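Local coordinates for antigen MTB48, Mycobacterial protein (Mycobacterium smegmatis, PDB 4WJ1) that is secreted through the ESX-1 type VII system and is probably involved in DNA conjugation, at least in the recipient strain, at residues Tyr46-Ala51 with Met125-Ala130. Residues are numbered along the deposited sequence; the frame is centred on the assembly and turned at random.
Sequences YSKLMA and MEYPSA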
loop_
_atom_site.group_PDB
_atom_site.type_symbol
_atom_site.label_atom_id
_atom_site.label_comp_id
_atom_site.label_asym_id
_atom_site.label_seq_id
_atom_site.Cartn_x
_atom_site.Cartn_y
_atom_site.Cartn_z
ATOM N N TYR A 46 11.311 12.416 5.686
ATOM C CA TYR A 46 11.387 11.796 4.368
ATOM C C TYR A 46 11.636 10.287 4.403
ATOM O O TYR A 46 10.950 9.523 3.733
ATOM C CB TYR A 46 12.487 12.444 3.550
ATOM C CG TYR A 46 12.772 11.742 2.261
ATOM C CD1 TYR A 46 11.938 11.917 1.148
ATOM C CD2 TYR A 46 13.888 10.926 2.134
ATOM C CE1 TYR A 46 12.210 11.284 -0.056
ATOM C CE2 TYR A 46 14.161 10.276 0.948
ATOM C CZ TYR A 46 13.328 10.464 -0.145
ATOM O OH TYR A 46 13.615 9.816 -1.319
ATOM N N SER A 47 12.637 9.867 5.159
ATOM C CA SER A 47 13.014 8.475 5.160
ATOM C C SER A 47 11.888 7.643 5.780
ATOM O O SER A 47 11.720 6.467 5.444
ATOM C CB SER A 47 14.328 8.268 5.907
ATOM O OG SER A 47 14.172 8.597 7.272
ATOM N N LYS A 48 11.107 8.263 6.663
ATOM C CA LYS A 48 9.940 7.594 7.249
ATOM C C LYS A 48 8.880 7.359 6.189
ATOM O O LYS A 48 8.396 6.240 6.028
ATOM C CB LYS A 48 9.358 8.411 8.408
ATOM C CG LYS A 48 10.274 8.439 9.621
ATOM C CD LYS A 48 9.640 9.080 10.840
ATOM C CE LYS A 48 10.615 9.047 12.013
ATOM N NZ LYS A 48 10.022 9.584 13.265
ATOM N N LEU A 49 8.525 8.408 5.454
ATOM C CA LEU A 49 7.522 8.273 4.413
ATOM C C LEU A 49 7.949 7.268 3.358
ATOM O O LEU A 49 7.126 6.509 2.864
ATOM C CB LEU A 49 7.231 9.612 3.757
ATOM C CG LEU A 49 6.494 10.598 4.652
ATOM C CD1 LEU A 49 6.496 11.997 4.020
ATOM C CD2 LEU A 49 5.081 10.124 4.908
HETATM N N MSE A 50 9.230 7.263 3.007
HETATM C CA MSE A 50 9.711 6.317 2.012
HETATM C C MSE A 50 9.593 4.889 2.558
HETATM O O MSE A 50 9.283 3.951 1.825
HETATM C CB MSE A 50 11.159 6.620 1.621
HETATM C CG MSE A 50 11.372 7.930 0.877
HETATM SE SE MSE A 50 10.144 8.242 -0.628
HETATM C CE MSE A 50 8.886 9.380 0.344
ATOM N N ALA A 51 9.840 4.734 3.850
ATOM C CA ALA A 51 9.820 3.413 4.461
ATOM C C ALA A 51 8.391 2.872 4.469
ATOM O O ALA A 51 8.156 1.714 4.158
ATOM C CB ALA A 51 10.390 3.457 5.868
HETATM N N MSE A 125 11.548 -4.279 7.035
HETATM C CA MSE A 125 12.177 -2.984 6.841
HETATM C C MSE A 125 12.173 -2.246 8.176
HETATM O O MSE A 125 11.119 -2.084 8.796
HETATM C CB MSE A 125 11.444 -2.197 5.747
HETATM C CG MSE A 125 11.528 -2.850 4.369
HETATM SE SE MSE A 125 10.003 -2.581 3.169
HETATM C CE MSE A 125 8.727 -3.785 3.998
ATOM N N GLU A 126 13.347 -1.836 8.648
ATOM C CA GLU A 126 13.383 -1.152 9.927
ATOM C C GLU A 126 12.985 0.301 9.719
ATOM O O GLU A 126 13.532 1.002 8.868
ATOM C CB GLU A 126 14.754 -1.254 10.609
ATOM C CG GLU A 126 14.617 -1.432 12.127
ATOM C CD GLU A 126 15.749 -0.798 12.925
ATOM O OE1 GLU A 126 16.846 -0.598 12.362
ATOM O OE2 GLU A 126 15.533 -0.494 14.122
ATOM N N TYR A 127 12.005 0.729 10.500
ATOM C CA TYR A 127 11.450 2.061 10.386
ATOM C C TYR A 127 12.387 3.059 11.058
ATOM O O TYR A 127 12.789 2.871 12.209
ATOM C CB TYR A 127 10.060 2.092 11.008
ATOM C CG TYR A 127 9.261 3.341 10.760
ATOM C CD1 TYR A 127 8.672 3.580 9.518
ATOM C CD2 TYR A 127 9.067 4.271 11.776
ATOM C CE1 TYR A 127 7.918 4.718 9.291
ATOM C CE2 TYR A 127 8.321 5.419 11.560
ATOM C CZ TYR A 127 7.753 5.637 10.318
ATOM O OH TYR A 127 7.008 6.775 10.110
ATOM N N PRO A 128 12.764 4.111 10.327
ATOM C CA PRO A 128 13.733 5.099 10.813
ATOM C C PRO A 128 13.210 5.857 12.032
ATOM O O PRO A 128 11.996 6.029 12.161
ATOM C CB PRO A 128 13.902 6.040 9.618
ATOM C CG PRO A 128 13.361 5.292 8.445
ATOM C CD PRO A 128 12.272 4.438 8.981
ATOM N N SER A 129 14.110 6.299 12.907
ATOM C CA SER A 129 13.710 7.082 14.073
ATOM C C SER A 129 14.431 8.435 14.106
ATOM O O SER A 129 15.645 8.505 13.900
ATOM C CB SER A 129 13.987 6.301 15.360
ATOM O OG SER A 129 15.379 6.103 15.524
ATOM N N ALA A 130 13.681 9.504 14.372
ATOM C CA ALA A 130 14.236 10.860 14.378
ATOM C C ALA A 130 15.263 11.073 15.486
ATOM O O ALA A 130 15.426 10.239 16.378
ATOM C CB ALA A 130 13.114 11.896 14.506
HETATM O O HOH W 1 6.999 8.144 12.304
#
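Two tyrosine rings lie here, and only that of Tyr127 spans the contact: its edge holds a water in plane, the water oxygen 2.6 Å from Tyr127 OH, while Ala51 CB and the carbonyl oxygen of Lys48 approach it obliquely. The Tyr46 ring belongs to the helix's other side, with CG of selenomethionine Met50 3.4 Å above the plane of one face, displaced toward the rim; Tyr46 OH hydrogen-bonds to Ala33 O. Lys48, extended beyond CG, crosses Tyr127 at about a right angle. Lys48 CB lies 3.3 Å from Tyr127 OH, with CG and CD following past the same oxygen. With CG anti to the backbone N (chi1 -170°), Tyr127 sends its ring alongside the helix rather than outward. Further along, Lys48 CE packs 3.3 Å from Pro128 O, and Lys48 NZ donates a weak hydrogen bond to the oxygen of the same water, 3.5 Å away. Pro128 rests on Ser47 and Ala51, one turn apart: Pro128 CB is 3.5 Å from Ser47 OG and Pro128 CD is 3.8 Å from Ala51 CB. Ser47 OG hydrogen-bonds to Ser44 O and Ala43 O, one turn back. This is surface packing of the loop joining helices 40-96 and 139-147 along PE-domain helix 40-96 of EspB's elongated helical bundle.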